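Local coordinates for protein putative retaining b-glycosidase (Saccharophagus degradans, PDB 5A95) that hydrolyses mixed-linkage beta-glucans, probably as a retaining glycoside hydrolase of family 5 whose specificity depends on its quaternary structure, at residues A252-P257 against I288-G293; E276-A281 against P314-Y319; E163-W168 against E210-M215. The protein carries 1 engineered substitution. One frame throughout, in Å; residues are numbered along the deposited sequence. Where two conformers were deposited one is given.

Overall arrangement
Contacts 1 and 2 adjoin, their centres about 10 Å apart, whereas contact 3 is remote, its centre about 23 Å from that of contact 1 and 29 Å from that of contact 2. Contact 1 joins two neighbouring barrel strands and the loops leaving them, and its engineered Gln291 helps line the glycan pocket. Contact 2 pairs the helices that follow those strands, one layer outward: Pro255 CB packs on Trp278 CZ2 at 3.5 Å, so the strand-end loop behind the pocket packs directly on the helical layer. Contact 3 joins two other helices of the shell, and there a sodium ion links the chain to a second subunit.

Contact 1 (A252-P257 against I288-G293); sequences AAHPYP and IATQLG. Engineered in segment 288-293: Gln291 (natural residue Glu). With BGC (beta-D-glucopyranose), chain D.
Backbone pairing between Ala252-Ala253 and Ile288-Ala289 sets the frame. These parallel strand ends share one conventional bond, Ala253 N to Ile288 O at 3.2 Å. CA-H...O contacts carry the pairing onward: Ala289 CA meets Ala253 O at 3.0 Å, and His254 CA meets Gln291 O at 3.2 Å, the latter a buried carbonyl with no conventional partner.

Side-chain polar bonds take over beyond the strands. His254 NE2 donates to Thr290 OG1 at 2.8 Å, with the hydroxyl lying in the imidazole plane; Thr290 OG1 is also bonded to Glu185, and His254 ND1 to Glu189, so both ring nitrogens are held. The engineered Gln291, a glutamate in nature, sends NE2 to Tyr256 OH at 2.9 Å, the oxygen tilted 21° from the amide plane, in one of the two positions modelled for the tyrosine, so this bond may not always form. NE2 also makes a weak 3.3 Å bond to O2 of a bound glucose, while OE1 is held by Arg103.

Stacking and close packing complete the interface. Gln291 CB sits 3.7 Å above the centre of the His254 ring; CG, opposite the carbonyl carbon (chi1 -65°), starts an extended chain that carries the amide out past CE1, planes 20° apart. Replacing the histidine by an alanine would probably cost Thr290 and Glu189 the bonds they share with the ring and leave the Gln291 chain without the flat surface beneath it. Gly293 has backbone angles that would jam a side chain against the preceding carbonyl.

Rims of this kind, at the C-terminal ends of the strands of a (beta/alpha)8 barrel, carry the active site of family 5 enzymes; the glutamate that Gln291 replaces is, by its place after strand 287-289, probably the nucleophile.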
loop_
_atom_site.group_PDB
_atom_site.type_symbol
_atom_site.label_atom_id
_atom_site.label_comp_id
_atom_site.label_asym_id
_atom_site.label_seq_id
_atom_site.Cartn_x
_atom_site.Cartn_y
_atom_site.Cartn_z
ATOM N N ALA A 252 14.194 2.426 23.068
ATOM C CA ALA A 252 14.815 3.700 22.696
ATOM C C ALA A 252 14.197 4.830 23.491
ATOM O O ALA A 252 12.996 4.846 23.740
ATOM C CB ALA A 252 14.640 3.970 21.202
ATOM N N ALA A 253 14.980 5.867 23.747
ATOM C CA ALA A 253 14.496 7.137 24.252
ATOM C C ALA A 253 15.318 8.231 23.602
ATOM O O ALA A 253 16.513 8.079 23.387
ATOM C CB ALA A 253 14.638 7.221 25.763
ATOM N N HIS A 254 14.664 9.368 23.326
ATOM C CA HIS A 254 15.308 10.536 22.712
ATOM C C HIS A 254 15.151 11.751 23.619
ATOM O O HIS A 254 14.315 12.648 23.361
ATOM C CB HIS A 254 14.724 10.812 21.331
ATOM C CG HIS A 254 15.127 9.793 20.305
ATOM N ND1 HIS A 254 14.767 9.895 18.977
ATOM C CD2 HIS A 254 15.879 8.666 20.404
ATOM C CE1 HIS A 254 15.261 8.876 18.310
ATOM N NE2 HIS A 254 15.969 8.139 19.146
ATOM N N PRO A 255 15.908 11.771 24.715
ATOM C CA PRO A 255 15.674 12.787 25.719
ATOM C C PRO A 255 16.410 14.112 25.426
ATOM O O PRO A 255 17.334 14.526 26.152
ATOM C CB PRO A 255 16.214 12.128 26.971
ATOM C CG PRO A 255 17.387 11.319 26.467
ATOM C CD PRO A 255 16.915 10.783 25.154
ATOM N N TYR A 256 15.977 14.808 24.380
ATOM C CA TYR A 256 16.480 16.140 24.129
ATOM C C TYR A 256 16.124 17.088 25.295
ATOM O O TYR A 256 15.166 16.826 26.041
ATOM C CB TYR A 256 15.952 16.611 22.800
ATOM C CG TYR A 256 16.664 16.033 21.593
ATOM C CD1 TYR A 256 18.020 16.232 21.394
ATOM C CD2 TYR A 256 15.962 15.362 20.600
ATOM C CE1 TYR A 256 18.662 15.762 20.268
ATOM C CE2 TYR A 256 16.596 14.916 19.456
ATOM C CZ TYR A 256 17.945 15.102 19.299
ATOM O OH TYR A 256 18.556 14.639 18.144
ATOM N N PRO A 257 16.868 18.203 25.423
ATOM C CA PRO A 257 16.749 18.997 26.638
ATOM C C PRO A 257 15.391 19.594 26.960
ATOM O O PRO A 257 15.043 19.746 28.135
ATOM C CB PRO A 257 17.787 20.138 26.448
ATOM C CG PRO A 257 18.130 20.134 24.994
ATOM C CD PRO A 257 17.990 18.677 24.587
ATOM N N ILE A 288 18.558 2.402 25.166
ATOM C CA ILE A 288 19.532 3.185 24.448
ATOM C C ILE A 288 18.930 4.540 24.101
ATOM O O ILE A 288 17.879 4.638 23.440
ATOM C CB ILE A 288 20.080 2.533 23.144
ATOM C CG1 ILE A 288 20.412 1.058 23.324
ATOM C CG2 ILE A 288 21.280 3.316 22.619
ATOM C CD1 ILE A 288 20.866 0.354 22.052
ATOM N N ALA A 289 19.582 5.595 24.594
ATOM C CA ALA A 289 19.215 6.948 24.221
ATOM C C ALA A 289 19.847 7.229 22.863
ATOM O O ALA A 289 20.969 7.745 22.789
ATOM C CB ALA A 289 19.667 7.912 25.303
ATOM N N THR A 290 19.153 6.827 21.789
ATOM C CA THR A 290 19.772 6.858 20.473
ATOM C C THR A 290 19.846 8.233 19.805
ATOM O O THR A 290 20.503 8.365 18.780
ATOM C CB THR A 290 19.141 5.841 19.523
ATOM O OG1 THR A 290 17.721 5.965 19.584
ATOM C CG2 THR A 290 19.569 4.432 19.833
ATOM N N GLN A 291 19.193 9.219 20.409
ATOM C CA GLN A 291 19.416 10.630 20.094
ATOM C C GLN A 291 19.308 11.396 21.378
ATOM O O GLN A 291 18.417 11.175 22.200
ATOM C CB GLN A 291 18.423 11.189 19.079
ATOM C CG GLN A 291 18.582 10.521 17.744
ATOM C CD GLN A 291 17.751 11.092 16.622
ATOM O OE1 GLN A 291 17.537 10.420 15.628
ATOM N NE2 GLN A 291 17.392 12.342 16.719
ATOM N N LEU A 292 20.243 12.313 21.538
ATOM C CA LEU A 292 20.311 13.280 22.626
ATOM C C LEU A 292 21.311 14.342 22.186
ATOM O O LEU A 292 22.101 14.113 21.286
ATOM C CB LEU A 292 20.719 12.632 23.955
ATOM C CG LEU A 292 22.153 12.171 24.112
ATOM C CD1 LEU A 292 22.577 12.098 25.571
ATOM C CD2 LEU A 292 22.379 10.817 23.446
ATOM N N GLY A 293 21.327 15.469 22.866
ATOM C CA GLY A 293 22.263 16.541 22.575
ATOM C C GLY A 293 21.609 17.904 22.631
ATOM O O GLY A 293 20.417 17.995 22.836
HETATM C C2 BGC D . 15.231 13.924 14.143
HETATM C C3 BGC D . 16.536 14.302 13.445
HETATM C C4 BGC D . 16.724 15.822 13.512
HETATM C C5 BGC D . 16.648 16.287 14.953
HETATM C C6 BGC D . 16.852 17.776 15.096
HETATM C C1 BGC D . 15.008 14.630 15.477
HETATM O O1 BGC D . 13.656 14.668 15.858
HETATM O O2 BGC D . 15.156 12.457 14.289
HETATM O O3 BGC D . 16.487 13.751 12.091
HETATM O O4 BGC D . 17.941 16.324 12.939
HETATM O O5 BGC D . 15.327 15.998 15.401
HETATM O O6 BGC D . 16.552 18.067 16.462
#

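Contact 2 (E276-A281 against P314-Y319)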
loop_
_atom_site.group_PDB
_atom_site.type_symbol
_atom_site.label_atom_id
_atom_site.label_comp_id
_atom_site.label_asym_id
_atom_site.label_seq_id
_atom_site.Cartn_x
_atom_site.Cartn_y
_atom_site.Cartn_z
ATOM N N GLU A 276 10.046 9.376 34.869
ATOM C CA GLU A 276 8.637 9.112 34.656
ATOM C C GLU A 276 8.327 8.649 33.243
ATOM O O GLU A 276 7.558 7.713 33.044
ATOM C CB GLU A 276 7.804 10.376 34.972
ATOM C CG GLU A 276 7.690 10.644 36.463
ATOM C CD GLU A 276 6.933 11.911 36.812
ATOM O OE1 GLU A 276 6.470 12.630 35.907
ATOM O OE2 GLU A 276 6.790 12.167 38.026
ATOM N N LYS A 277 8.889 9.339 32.258
ATOM C CA LYS A 277 8.534 9.067 30.881
ATOM C C LYS A 277 9.336 7.969 30.235
ATOM O O LYS A 277 8.811 7.252 29.392
ATOM C CB LYS A 277 8.574 10.367 30.031
ATOM C CG LYS A 277 7.351 11.277 30.214
ATOM C CD LYS A 277 6.114 10.685 29.537
ATOM C CE LYS A 277 4.893 11.568 29.740
ATOM N NZ LYS A 277 3.663 10.977 29.147
ATOM N N TRP A 278 10.607 7.817 30.609
ATOM C CA TRP A 278 11.444 6.808 29.933
ATOM C C TRP A 278 12.454 6.096 30.814
ATOM O O TRP A 278 12.738 4.936 30.574
ATOM C CB TRP A 278 12.124 7.399 28.689
ATOM C CG TRP A 278 13.040 8.561 28.993
ATOM C CD1 TRP A 278 12.703 9.893 29.121
ATOM C CD2 TRP A 278 14.449 8.492 29.260
ATOM N NE1 TRP A 278 13.817 10.634 29.432
ATOM C CE2 TRP A 278 14.899 9.804 29.539
ATOM C CE3 TRP A 278 15.377 7.448 29.288
ATOM C CZ2 TRP A 278 16.237 10.085 29.806
ATOM C CZ3 TRP A 278 16.697 7.730 29.542
ATOM C CH2 TRP A 278 17.106 9.025 29.827
ATOM N N GLY A 279 13.061 6.798 31.760
ATOM C CA GLY A 279 14.155 6.211 32.498
ATOM C C GLY A 279 13.778 4.998 33.337
ATOM O O GLY A 279 14.611 4.116 33.519
ATOM N N PHE A 280 12.539 4.926 33.796
ATOM C CA PHE A 280 12.073 3.795 34.563
ATOM C C PHE A 280 12.289 2.510 33.769
ATOM O O PHE A 280 12.463 1.431 34.350
ATOM C CB PHE A 280 10.574 3.926 34.922
ATOM C CG PHE A 280 9.700 3.642 33.745
ATOM C CD1 PHE A 280 9.412 4.646 32.811
ATOM C CD2 PHE A 280 9.294 2.329 33.474
ATOM C CE1 PHE A 280 8.737 4.344 31.647
ATOM C CE2 PHE A 280 8.662 2.026 32.308
ATOM C CZ PHE A 280 8.369 3.025 31.397
ATOM N N ALA A 281 12.250 2.594 32.444
ATOM C CA ALA A 281 12.353 1.379 31.624
ATOM C C ALA A 281 13.651 0.639 31.882
ATOM O O ALA A 281 13.687 -0.596 31.810
ATOM C CB ALA A 281 12.194 1.720 30.154
ATOM N N PRO A 314 25.751 17.885 31.647
ATOM C CA PRO A 314 26.098 17.182 32.872
ATOM C C PRO A 314 24.911 16.449 33.486
ATOM O O PRO A 314 25.080 15.384 34.054
ATOM C CB PRO A 314 26.632 18.303 33.780
ATOM C CG PRO A 314 27.213 19.312 32.806
ATOM C CD PRO A 314 26.299 19.256 31.598
ATOM N N ARG A 315 23.727 17.043 33.369
ATOM C CA ARG A 315 22.527 16.413 33.920
ATOM C C ARG A 315 22.196 15.091 33.245
ATOM O O ARG A 315 21.985 14.079 33.925
ATOM C CB ARG A 315 21.315 17.310 33.807
ATOM C CG ARG A 315 21.264 18.412 34.782
ATOM C CD ARG A 315 19.854 18.973 34.913
ATOM N NE ARG A 315 20.021 20.105 35.775
ATOM C CZ ARG A 315 19.866 21.375 35.433
ATOM N NH1 ARG A 315 19.514 21.682 34.226
ATOM N NH2 ARG A 315 20.076 22.320 36.341
ATOM N N ILE A 316 22.132 15.086 31.920
ATOM C CA ILE A 316 21.750 13.874 31.216
ATOM C C ILE A 316 22.809 12.775 31.373
ATOM O O ILE A 316 22.489 11.596 31.507
ATOM C CB ILE A 316 21.383 14.155 29.741
ATOM C CG1 ILE A 316 20.660 12.976 29.100
ATOM C CG2 ILE A 316 22.588 14.507 28.873
ATOM C CD1 ILE A 316 19.359 12.605 29.735
ATOM N N VAL A 317 24.090 13.160 31.402
ATOM C CA VAL A 317 25.142 12.191 31.620
ATOM C C VAL A 317 25.082 11.591 33.040
ATOM O O VAL A 317 25.189 10.383 33.205
ATOM C CB VAL A 317 26.520 12.808 31.308
ATOM C CG1 VAL A 317 27.658 11.954 31.818
ATOM C CG2 VAL A 317 26.648 13.001 29.802
ATOM N N LYS A 318 24.892 12.433 34.046
ATOM C CA LYS A 318 24.763 11.964 35.429
ATOM C C LYS A 318 23.591 10.998 35.540
ATOM O O LYS A 318 23.693 9.944 36.150
ATOM C CB LYS A 318 24.572 13.160 36.376
ATOM C CG LYS A 318 24.400 12.802 37.843
ATOM C CD LYS A 318 24.665 13.996 38.764
ATOM C CE LYS A 318 24.765 13.565 40.227
ATOM N NZ LYS A 318 23.562 14.001 40.944
ATOM N N TYR A 319 22.469 11.370 34.950
ATOM C CA TYR A 319 21.277 10.528 34.988
ATOM C C TYR A 319 21.503 9.197 34.264
ATOM O O TYR A 319 21.212 8.123 34.820
ATOM C CB TYR A 319 20.076 11.285 34.407
ATOM C CG TYR A 319 18.818 10.499 34.454
ATOM C CD1 TYR A 319 18.141 10.358 35.651
ATOM C CD2 TYR A 319 18.335 9.854 33.325
ATOM C CE1 TYR A 319 17.006 9.572 35.733
ATOM C CE2 TYR A 319 17.203 9.054 33.393
ATOM C CZ TYR A 319 16.525 8.941 34.590
ATOM O OH TYR A 319 15.438 8.147 34.644
#
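Trp278 and Tyr319 meet between their helices as an offset edge-to-face pair, and their torsions explain how. In Trp278, CG lies between the backbone N and the carbonyl carbon (chi1 61°), and this turn and the next one, about CB-CG, together lay the indole across the gap with its six-membered ring foremost. Tyr319 has CG opposite the backbone N (chi1 -178°), so the phenol stretches straight out from its helix. The two side chains run past each other in opposite directions, and the edge of the tyrosine is turned toward the indole face with the planes 77° apart. Ring centroids are 5.4 Å apart; the nearest carbons are Trp278 CH2 and Tyr319 CE2, at 3.6 Å.

Because the phenol is long, its hydroxyl passes the indole altogether and arrives over the other backbone, where Tyr319 OH lies 3.2 Å from Gly279 CA. A side chain at Gly279 would point at this oxygen and collide with it, which is why glycine suits the place. The hydroxyl finds its polar partner in Asp275, one turn earlier on the same helix as the glycine.

Ile316, branched at CB, adds an aliphatic filler one turn before the tyrosine. Its longer arm leads CD1 to the indole rim, 4.0 Å from Trp278 CZ2 and near the ring plane.

Trp274, from helix 267-279, also meets the Trp278 indole and touches Ile316. The same indole touches Ala253 in the loop after strand 250-252, while Val317 packs on Phe354, Phe355 and Val358, so helix 312-323 has helix 267-279 on one flank and helix 350-363 at Val317.

Contact 3 (E163-W168 against E210-M215); sequences ETRDFW and ESLIDM. With NA (sodium ion), chain L.
Arg165 starts out beside its own backbone N, with CG opposite the carbonyl carbon (chi1 -73°), and then runs extended from CG to NE, long enough to bring its guanidinium to the next helix. Ser211 answers with OG opposite the backbone N (chi1 -175°), turned to receive it. The grip is end-on: Arg165 NH1 at 2.8 Å and NH2 at 3.0 Å both donate to Ser211 OG, which lies exactly in the guanidinium plane. Two bonds to one atom fix where the end of the group lies, and a small hydroxyl residue leaves room for this approach.

Met215 crosses the arginine chain at about a right angle. Its sulfur sits in plane at the guanidinium edge, where it helps set the rotation of the group, and takes a weak bond from Arg165 NH1 at 3.5 Å. The unbranched thioether can bend at its last torsion so that its methyl packs against the backbone, CE coming within 3.6 Å of Arg165 O.

Helices 161-174 and 202-219 follow successive parallel strands of the (beta/alpha)8 barrel and pack side by side on its outside; their short segments run 30° apart with axes 10.1 Å from each other.

Leu212 supplies the apolar side of the seam, nearer the barrel. Its CD2 rests 3.9 Å from Arg165 CG and 4.5 Å from Trp168 CD1, and CD1 reaches Thr164 CG2, whose hydroxyl is bonded to Trp141.

At the end of the contact, Met215 O binds a sodium ion at 2.8 Å; the ion is also held by a water and by Thr196 O of the second subunit, whose Gln151 packs against Arg165.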
loop_
_atom_site.group_PDB
_atom_site.type_symbol
_atom_site.label_atom_id
_atom_site.label_comp_id
_atom_site.label_asym_id
_atom_site.label_seq_id
_atom_site.Cartn_x
_atom_site.Cartn_y
_atom_site.Cartn_z
ATOM N N GLU A 163 7.589 -1.341 2.599
ATOM C CA GLU A 163 8.976 -0.945 2.394
ATOM C C GLU A 163 9.769 -1.126 3.683
ATOM O O GLU A 163 10.936 -1.522 3.645
ATOM C CB GLU A 163 9.078 0.505 1.922
ATOM C CG GLU A 163 10.492 1.019 1.718
ATOM C CD GLU A 163 10.531 2.473 1.319
ATOM O OE1 GLU A 163 9.934 3.276 2.058
ATOM O OE2 GLU A 163 11.149 2.807 0.296
ATOM N N THR A 164 9.155 -0.812 4.819
ATOM C CA THR A 164 9.797 -1.014 6.127
ATOM C C THR A 164 10.096 -2.470 6.411
ATOM O O THR A 164 11.214 -2.839 6.785
ATOM C CB THR A 164 8.912 -0.395 7.238
ATOM O OG1 THR A 164 8.798 1.032 7.003
ATOM C CG2 THR A 164 9.483 -0.640 8.614
ATOM N N ARG A 165 9.100 -3.309 6.196
ATOM C CA ARG A 165 9.284 -4.760 6.330
ATOM C C ARG A 165 10.403 -5.237 5.402
ATOM O O ARG A 165 11.237 -6.052 5.798
ATOM C CB ARG A 165 8.003 -5.505 5.956
ATOM C CG ARG A 165 6.870 -5.429 6.944
ATOM C CD ARG A 165 5.758 -6.354 6.473
ATOM N NE ARG A 165 4.544 -6.213 7.233
ATOM C CZ ARG A 165 4.345 -6.701 8.443
ATOM N NH1 ARG A 165 5.265 -7.479 9.016
ATOM N NH2 ARG A 165 3.200 -6.470 9.066
ATOM N N ASP A 166 10.392 -4.773 4.156
ATOM C CA ASP A 166 11.389 -5.218 3.194
ATOM C C ASP A 166 12.798 -4.787 3.567
ATOM O O ASP A 166 13.751 -5.552 3.401
ATOM C CB ASP A 166 11.019 -4.783 1.778
ATOM C CG ASP A 166 12.099 -5.104 0.784
ATOM O OD1 ASP A 166 12.220 -6.295 0.422
ATOM O OD2 ASP A 166 12.852 -4.203 0.376
ATOM N N PHE A 167 12.932 -3.561 4.059
ATOM C CA PHE A 167 14.199 -3.110 4.595
ATOM C C PHE A 167 14.722 -4.074 5.651
ATOM O O PHE A 167 15.853 -4.568 5.561
ATOM C CB PHE A 167 14.100 -1.672 5.120
ATOM C CG PHE A 167 15.316 -1.191 5.857
ATOM C CD1 PHE A 167 16.425 -0.750 5.173
ATOM C CD2 PHE A 167 15.357 -1.210 7.253
ATOM C CE1 PHE A 167 17.544 -0.336 5.856
ATOM C CE2 PHE A 167 16.479 -0.785 7.940
ATOM C CZ PHE A 167 17.569 -0.344 7.235
ATOM N N TRP A 168 13.878 -4.375 6.632
ATOM C CA TRP A 168 14.332 -5.237 7.709
ATOM C C TRP A 168 14.572 -6.679 7.224
ATOM O O TRP A 168 15.509 -7.341 7.699
ATOM C CB TRP A 168 13.395 -5.162 8.920
ATOM C CG TRP A 168 13.548 -3.862 9.643
ATOM C CD1 TRP A 168 12.599 -2.889 9.805
ATOM C CD2 TRP A 168 14.756 -3.342 10.224
ATOM N NE1 TRP A 168 13.136 -1.830 10.474
ATOM C CE2 TRP A 168 14.459 -2.072 10.749
ATOM C CE3 TRP A 168 16.071 -3.842 10.343
ATOM C CZ2 TRP A 168 15.408 -1.293 11.371
ATOM C CZ3 TRP A 168 17.004 -3.052 10.951
ATOM C CH2 TRP A 168 16.671 -1.804 11.463
ATOM N N GLU A 210 5.806 -5.928 17.087
ATOM C CA GLU A 210 5.893 -7.386 17.261
ATOM C C GLU A 210 5.945 -8.101 15.911
ATOM O O GLU A 210 6.655 -9.099 15.756
ATOM C CB GLU A 210 4.759 -7.896 18.144
ATOM C CG GLU A 210 4.953 -7.516 19.588
ATOM C CD GLU A 210 3.767 -7.712 20.502
ATOM O OE1 GLU A 210 2.672 -8.069 20.011
ATOM O OE2 GLU A 210 3.937 -7.469 21.726
ATOM N N SER A 211 5.236 -7.574 14.929
ATOM C CA SER A 211 5.255 -8.156 13.597
ATOM C C SER A 211 6.616 -8.022 12.939
ATOM O O SER A 211 7.135 -8.958 12.340
ATOM C CB SER A 211 4.158 -7.507 12.743
ATOM O OG SER A 211 4.045 -8.105 11.464
ATOM N N LEU A 212 7.216 -6.841 13.044
ATOM C CA LEU A 212 8.558 -6.640 12.534
ATOM C C LEU A 212 9.568 -7.561 13.265
ATOM O O LEU A 212 10.436 -8.162 12.637
ATOM C CB LEU A 212 8.986 -5.176 12.662
ATOM C CG LEU A 212 8.207 -4.172 11.788
ATOM C CD1 LEU A 212 8.574 -2.752 12.126
ATOM C CD2 LEU A 212 8.432 -4.434 10.326
ATOM N N ILE A 213 9.472 -7.621 14.590
ATOM C CA ILE A 213 10.355 -8.468 15.388
ATOM C C ILE A 213 10.239 -9.927 14.953
ATOM O O ILE A 213 11.247 -10.627 14.839
ATOM C CB ILE A 213 10.068 -8.294 16.887
ATOM C CG1 ILE A 213 10.525 -6.891 17.338
ATOM C CG2 ILE A 213 10.799 -9.364 17.692
ATOM C CD1 ILE A 213 9.879 -6.443 18.621
ATOM N N ASP A 214 9.019 -10.391 14.710
ATOM C CA ASP A 214 8.867 -11.795 14.310
ATOM C C ASP A 214 9.572 -12.094 12.995
ATOM O O ASP A 214 10.186 -13.139 12.859
ATOM C CB ASP A 214 7.382 -12.164 14.250
ATOM C CG ASP A 214 6.745 -12.288 15.616
ATOM O OD1 ASP A 214 7.484 -12.417 16.614
ATOM O OD2 ASP A 214 5.498 -12.252 15.708
ATOM N N MET A 215 9.465 -11.198 12.013
ATOM C CA MET A 215 10.171 -11.381 10.750
ATOM C C MET A 215 11.674 -11.412 10.936
ATOM O O MET A 215 12.375 -12.197 10.319
ATOM C CB MET A 215 9.914 -10.222 9.764
ATOM C CG MET A 215 8.579 -10.139 9.114
ATOM S SD MET A 215 8.512 -8.608 8.150
ATOM C CE MET A 215 9.593 -9.061 6.779
HETATM NA NA NA L . 13.013 -11.503 7.681
HETATM O O HOH W 1 15.405 -11.902 6.396
#